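Local coordinates for protein adenylate isopentenyltransferase (Humulus lupulus, PDB 3A8T) that transfers an isopentenyl group from dimethylallyl diphosphate to ATP, ADP or AMP in the biosynthesis of cytokinins, at residues Lys41-Met46 and Cys176-Asp181; His144-Asp149 and Glu170-Cys175. One frame throughout, in Å; residues are numbered along the deposited sequence.

Contact 1 of 2, residues Lys41-Met46 and Cys176-Asp181; sequences KLLVLM and CFLWVD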
loop_
_atom_site.group_PDB
_atom_site.type_symbol
_atom_site.label_atom_id
_atom_site.label_comp_id
_atom_site.label_asym_id
_atom_site.label_seq_id
_atom_site.Cartn_x
_atom_site.Cartn_y
_atom_site.Cartn_z
ATOM N N LYS A 41 14.727 -5.249 17.595
ATOM C CA LYS A 41 14.802 -4.130 16.676
ATOM C C LYS A 41 13.932 -4.369 15.459
ATOM O O LYS A 41 13.949 -5.461 14.861
ATOM C CB LYS A 41 16.229 -3.876 16.244
ATOM C CG LYS A 41 17.159 -3.394 17.382
ATOM C CD LYS A 41 18.616 -3.127 16.869
ATOM C CE LYS A 41 19.538 -2.402 17.915
ATOM N NZ LYS A 41 19.192 -0.941 18.089
ATOM N N LEU A 42 13.151 -3.346 15.137
ATOM C CA LEU A 42 12.275 -3.390 14.018
ATOM C C LEU A 42 12.277 -2.083 13.239
ATOM O O LEU A 42 12.034 -1.015 13.775
ATOM C CB LEU A 42 10.843 -3.725 14.467
ATOM C CG LEU A 42 9.787 -3.651 13.342
ATOM C CD1 LEU A 42 9.948 -4.782 12.281
ATOM C CD2 LEU A 42 8.436 -3.643 13.999
ATOM N N LEU A 43 12.565 -2.178 11.956
ATOM C CA LEU A 43 12.561 -0.996 11.124
ATOM C C LEU A 43 11.146 -0.837 10.601
ATOM O O LEU A 43 10.535 -1.824 10.160
ATOM C CB LEU A 43 13.542 -1.165 9.975
ATOM C CG LEU A 43 13.742 0.003 9.019
ATOM C CD1 LEU A 43 14.114 1.301 9.799
ATOM C CD2 LEU A 43 14.843 -0.418 8.042
ATOM N N VAL A 44 10.623 0.378 10.667
ATOM C CA VAL A 44 9.273 0.630 10.212
ATOM C C VAL A 44 9.258 1.663 9.100
ATOM O O VAL A 44 9.695 2.765 9.282
ATOM C CB VAL A 44 8.390 1.094 11.398
ATOM C CG1 VAL A 44 6.935 1.375 10.920
ATOM C CG2 VAL A 44 8.453 0.041 12.505
ATOM N N LEU A 45 8.786 1.277 7.926
ATOM C CA LEU A 45 8.749 2.190 6.797
ATOM C C LEU A 45 7.325 2.645 6.649
ATOM O O LEU A 45 6.453 1.835 6.329
ATOM C CB LEU A 45 9.254 1.539 5.478
ATOM C CG LEU A 45 10.662 0.888 5.464
ATOM C CD1 LEU A 45 11.154 0.769 4.070
ATOM C CD2 LEU A 45 11.637 1.630 6.346
ATOM N N MET A 46 7.118 3.940 6.894
ATOM C CA MET A 46 5.830 4.608 6.859
ATOM C C MET A 46 5.623 5.694 5.795
ATOM O O MET A 46 6.572 6.289 5.257
ATOM C CB MET A 46 5.559 5.242 8.212
ATOM C CG MET A 46 5.064 4.274 9.272
ATOM S SD MET A 46 4.754 5.152 10.845
ATOM C CE MET A 46 6.132 6.138 10.718
ATOM N N CYS A 176 12.657 1.958 14.602
ATOM C CA CYS A 176 13.274 3.046 13.855
ATOM C C CYS A 176 12.157 3.273 12.829
ATOM O O CYS A 176 11.708 2.342 12.180
ATOM C CB CYS A 176 14.570 2.623 13.162
ATOM S SG CYS A 176 15.262 3.904 12.070
ATOM N N PHE A 177 11.696 4.510 12.715
ATOM C CA PHE A 177 10.608 4.847 11.829
ATOM C C PHE A 177 11.079 5.700 10.691
ATOM O O PHE A 177 11.507 6.808 10.919
ATOM C CB PHE A 177 9.559 5.680 12.565
ATOM C CG PHE A 177 8.909 4.998 13.718
ATOM C CD1 PHE A 177 7.904 4.062 13.516
ATOM C CD2 PHE A 177 9.273 5.316 15.027
ATOM C CE1 PHE A 177 7.263 3.443 14.598
ATOM C CE2 PHE A 177 8.646 4.704 16.122
ATOM C CZ PHE A 177 7.641 3.766 15.903
ATOM N N LEU A 178 11.021 5.207 9.466
ATOM C CA LEU A 178 11.380 6.051 8.338
ATOM C C LEU A 178 10.021 6.436 7.752
ATOM O O LEU A 178 9.187 5.561 7.490
ATOM C CB LEU A 178 12.175 5.306 7.286
ATOM C CG LEU A 178 13.519 4.748 7.742
ATOM C CD1 LEU A 178 14.250 4.053 6.603
ATOM C CD2 LEU A 178 14.333 5.893 8.288
ATOM N N TRP A 179 9.798 7.731 7.594
ATOM C CA TRP A 179 8.560 8.229 7.032
ATOM C C TRP A 179 8.903 8.906 5.694
ATOM O O TRP A 179 9.622 9.908 5.668
ATOM C CB TRP A 179 7.887 9.213 8.012
ATOM C CG TRP A 179 6.807 10.075 7.432
ATOM C CD1 TRP A 179 5.904 9.735 6.462
ATOM C CD2 TRP A 179 6.467 11.405 7.832
ATOM N NE1 TRP A 179 5.027 10.775 6.236
ATOM C CE2 TRP A 179 5.352 11.806 7.062
ATOM C CE3 TRP A 179 7.004 12.304 8.761
ATOM C CZ2 TRP A 179 4.765 13.060 7.195
ATOM C CZ3 TRP A 179 6.420 13.561 8.891
ATOM C CH2 TRP A 179 5.314 13.931 8.115
ATOM N N VAL A 180 8.418 8.317 4.588
ATOM C CA VAL A 180 8.661 8.866 3.259
ATOM C C VAL A 180 7.535 9.832 2.951
ATOM O O VAL A 180 6.388 9.450 2.850
ATOM C CB VAL A 180 8.756 7.748 2.141
ATOM C CG1 VAL A 180 9.127 8.363 0.817
ATOM C CG2 VAL A 180 9.825 6.742 2.516
ATOM N N ASP A 181 7.876 11.099 2.830
ATOM C CA ASP A 181 6.885 12.112 2.597
ATOM C C ASP A 181 6.996 12.713 1.183
ATOM O O ASP A 181 8.073 12.813 0.587
ATOM C CB ASP A 181 7.048 13.153 3.720
ATOM C CG ASP A 181 6.001 14.278 3.683
ATOM O OD1 ASP A 181 4.760 14.015 3.637
ATOM O OD2 ASP A 181 6.441 15.443 3.734
#

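Contact 2 of 2, residues His144-Asp149 and Glu170-Cys175; sequences HALLVD and ELRYDC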
loop_
_atom_site.group_PDB
_atom_site.type_symbol
_atom_site.label_atom_id
_atom_site.label_comp_id
_atom_site.label_asym_id
_atom_site.label_seq_id
_atom_site.Cartn_x
_atom_site.Cartn_y
_atom_site.Cartn_z
ATOM N N HIS A 144 -0.064 0.060 14.239
ATOM C CA HIS A 144 -0.326 0.278 15.672
ATOM C C HIS A 144 -0.668 -1.004 16.439
ATOM O O HIS A 144 -0.101 -1.275 17.490
ATOM C CB HIS A 144 -1.427 1.353 15.846
ATOM C CG HIS A 144 -2.222 1.221 17.104
ATOM N ND1 HIS A 144 -3.294 0.352 17.222
ATOM C CD2 HIS A 144 -2.091 1.815 18.311
ATOM C CE1 HIS A 144 -3.786 0.412 18.444
ATOM N NE2 HIS A 144 -3.074 1.291 19.126
ATOM N N ALA A 145 -1.586 -1.800 15.916
ATOM C CA ALA A 145 -1.945 -3.040 16.575
ATOM C C ALA A 145 -0.691 -3.869 16.855
ATOM O O ALA A 145 -0.520 -4.390 17.958
ATOM C CB ALA A 145 -2.898 -3.847 15.710
ATOM N N LEU A 146 0.177 -3.975 15.855
ATOM C CA LEU A 146 1.382 -4.758 15.991
ATOM C C LEU A 146 2.406 -4.214 16.958
ATOM O O LEU A 146 2.947 -4.970 17.743
ATOM C CB LEU A 146 2.065 -4.948 14.638
ATOM C CG LEU A 146 3.473 -5.567 14.722
ATOM C CD1 LEU A 146 3.363 -7.057 15.092
ATOM C CD2 LEU A 146 4.164 -5.437 13.407
ATOM N N LEU A 147 2.652 -2.905 16.924
ATOM C CA LEU A 147 3.685 -2.277 17.738
ATOM C C LEU A 147 3.422 -1.995 19.216
ATOM O O LEU A 147 4.377 -2.006 19.991
ATOM C CB LEU A 147 4.162 -0.983 17.060
ATOM C CG LEU A 147 4.807 -1.086 15.666
ATOM C CD1 LEU A 147 5.409 0.256 15.292
ATOM C CD2 LEU A 147 5.881 -2.138 15.656
ATOM N N VAL A 148 2.184 -1.739 19.630
ATOM C CA VAL A 148 1.961 -1.456 21.052
ATOM C C VAL A 148 2.267 -2.606 22.053
ATOM O O VAL A 148 2.366 -3.784 21.714
ATOM C CB VAL A 148 0.498 -0.934 21.378
ATOM C CG1 VAL A 148 0.254 0.437 20.726
ATOM C CG2 VAL A 148 -0.527 -1.946 20.975
ATOM N N ASP A 149 2.430 -2.207 23.301
ATOM C CA ASP A 149 2.702 -3.130 24.375
ATOM C C ASP A 149 1.473 -3.948 24.749
ATOM O O ASP A 149 1.553 -5.144 24.975
ATOM C CB ASP A 149 3.208 -2.360 25.579
ATOM C CG ASP A 149 4.491 -2.924 26.090
ATOM O OD1 ASP A 149 4.555 -4.183 26.189
ATOM O OD2 ASP A 149 5.416 -2.115 26.380
ATOM N N GLU A 170 4.268 1.370 26.373
ATOM C CA GLU A 170 4.400 1.986 25.016
ATOM C C GLU A 170 4.646 0.946 23.895
ATOM O O GLU A 170 3.752 0.165 23.576
ATOM C CB GLU A 170 5.530 3.032 25.026
ATOM C CG GLU A 170 5.705 3.761 23.686
ATOM C CD GLU A 170 7.165 4.050 23.375
ATOM O OE1 GLU A 170 8.018 3.144 23.627
ATOM O OE2 GLU A 170 7.453 5.161 22.881
ATOM N N LEU A 171 5.841 0.943 23.307
ATOM C CA LEU A 171 6.139 0.012 22.209
ATOM C C LEU A 171 6.808 -1.327 22.547
ATOM O O LEU A 171 7.647 -1.462 23.400
ATOM C CB LEU A 171 6.907 0.716 21.090
ATOM C CG LEU A 171 6.205 1.966 20.502
ATOM C CD1 LEU A 171 6.997 2.444 19.341
ATOM C CD2 LEU A 171 4.817 1.708 20.066
ATOM N N ARG A 172 6.331 -2.336 21.858
ATOM C CA ARG A 172 6.755 -3.695 22.014
ATOM C C ARG A 172 8.175 -3.864 21.530
ATOM O O ARG A 172 8.918 -4.660 22.084
ATOM C CB ARG A 172 5.826 -4.544 21.175
ATOM C CG ARG A 172 5.499 -5.868 21.719
ATOM C CD ARG A 172 4.204 -6.267 21.084
ATOM N NE ARG A 172 4.187 -7.693 20.841
ATOM C CZ ARG A 172 3.601 -8.248 19.800
ATOM N NH1 ARG A 172 2.990 -7.493 18.912
ATOM N NH2 ARG A 172 3.637 -9.564 19.655
ATOM N N TYR A 173 8.555 -3.118 20.497
ATOM C CA TYR A 173 9.877 -3.265 19.956
ATOM C C TYR A 173 10.737 -2.017 20.065
ATOM O O TYR A 173 10.325 -0.976 20.534
ATOM C CB TYR A 173 9.770 -3.645 18.482
ATOM C CG TYR A 173 8.888 -4.824 18.194
ATOM C CD1 TYR A 173 9.294 -6.123 18.482
ATOM C CD2 TYR A 173 7.598 -4.634 17.699
ATOM C CE1 TYR A 173 8.419 -7.207 18.283
ATOM C CE2 TYR A 173 6.727 -5.697 17.512
ATOM C CZ TYR A 173 7.138 -6.975 17.798
ATOM O OH TYR A 173 6.264 -7.999 17.543
ATOM N N ASP A 174 11.962 -2.155 19.608
ATOM C CA ASP A 174 12.908 -1.073 19.555
ATOM C C ASP A 174 12.778 -0.634 18.088
ATOM O O ASP A 174 13.414 -1.201 17.192
ATOM C CB ASP A 174 14.295 -1.641 19.817
ATOM C CG ASP A 174 15.370 -0.609 19.706
ATOM O OD1 ASP A 174 15.048 0.596 19.863
ATOM O OD2 ASP A 174 16.538 -1.012 19.493
ATOM N N CYS A 175 11.949 0.370 17.853
ATOM C CA CYS A 175 11.678 0.838 16.501
ATOM C C CYS A 175 12.473 2.000 15.918
ATOM O O CYS A 175 12.887 2.907 16.624
ATOM C CB CYS A 175 10.205 1.239 16.394
ATOM S SG CYS A 175 9.041 0.025 16.834
#

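Contact 1 of 2, residues Lys41-Met46 and Cys176-Asp181
In the parallel core sheet of this P-loop fold, strand 41-46, which runs directly into the ATP-binding loop beginning at Gly-47, pairs with 176-181 in parallel, Leu-43 to Met-46 against Cys-176 to Trp-179. Five backbone hydrogen bonds zip the strands together, from Cys-176 N to Leu-42 O (3.1 Å) at one end to Val-180 N to Met-46 O (2.8 Å) at the other; Met-46 N to Leu-178 O (2.7 Å) is nearly straight at 175°. Leu-43, Leu-45, Cys-176 and Leu-178 share one face, where helix 315-338 packs on Leu-43, Cys-176 and Leu-178. There Leu-45 and Leu-178 lie side by side, CD2 to CD1 3.6 Å, and Leu-43 CD1 comes within 3.6 Å of Cys-176 SG. The other face carries Val-44, Met-46 and Phe-177 under helix 140-147, with Trp-179 farther along, beside Gly-47. Phe-177 CG stands anti to its carbonyl carbon (chi1 -62°), and the ring lies alongside Val-44, CD1 to CB 3.7 Å. The Met-46 chain, bent at chi3, brings CE to Phe-177 CD1 (3.9 Å), and its SD lies obliquely beside the same ring in a Met-aromatic contact. An alanine at Phe-177 would probably open a gap beside Val-44 and leave Met-46 CE without its ring partner. The Trp-179 ring meets Met-46 O at its edge, in plane, at CD1 (3.7 Å).

Contact 2 of 2, residues His144-Asp149 and Glu170-Cys175
Glu-170, the first modelled residue after the unmodelled 157-169, meets Asp-149 through the backbone: Asp-149 N donates to Glu-170 O at 2.7 Å, a bent bond of 130°. Its carboxylate turns back on its own chain, OE1 taking Leu-171 N on the anti side. Leu-171 is bridged to Val-148, the first residue past the end of helix 140-147, and its CD2 rests 3.7 Å from Leu-147 O. At Arg-172 two consecutive carbonyls of the helix end are gripped by one residue. The backbone N meets Leu-147 O at 2.7 Å in a nearly straight bond, while its guanidinium NH1 donates to Leu-146 O at 2.8 Å, in the carbonyl plane but with an N-H...O angle of 133°. A positive group here would probably suit the negative end of the helix dipole, although Arg-116 brings a second guanidinium close by. Tyr-173 places its OH 3.5 Å above the centre of the Arg-172 guanidinium, giving that group a covered face. Leu-147 crosses the tyrosine at about a right angle and touches the ring at its edge, CD2 to CD2 3.7 Å; Leu-146 CD1 approaches the hydroxyl. At Cys-175, where strand 174-181 is under way, SG is anti to the carbonyl carbon (chi1 -55°) and reaches both methyls of Leu-147, each 4.0 Å away. Residues 170-175 lie along the C-terminal end of helix 140-147, which is itself held between helix 112-128 and the sheet: Leu-146 packs on Phe-115 and Ala-119 of helix 112-128, where Tyr-173 meets Val-123, and Leu-147 lies on Leu-42 and Val-44 of strand 41-46 and on Phe-177 of strand 174-181.

How the contacts relate
The chain enters the sheet at strand 41-46, passes through the ATP-binding loop and helix 53-61, and then builds strands 66-70, 97-98 and 132-136 before turning into helix 140-147. Contact 2 closes a short loop from the end of that helix, across the unmodelled 157-169, back to 170-175. The chain runs straight on into 176-181, which closes the much longer loop of contact 1 beside the first strand, so contact 2 is nested inside contact 1. The two meet where Lys-41 NZ forms a salt bridge with Asp-174 OD2 and Phe-177 CZ packs on Leu-171 CD1. Together they tie helix 140-147 to the neighbouring strands 41-46 and 174-181.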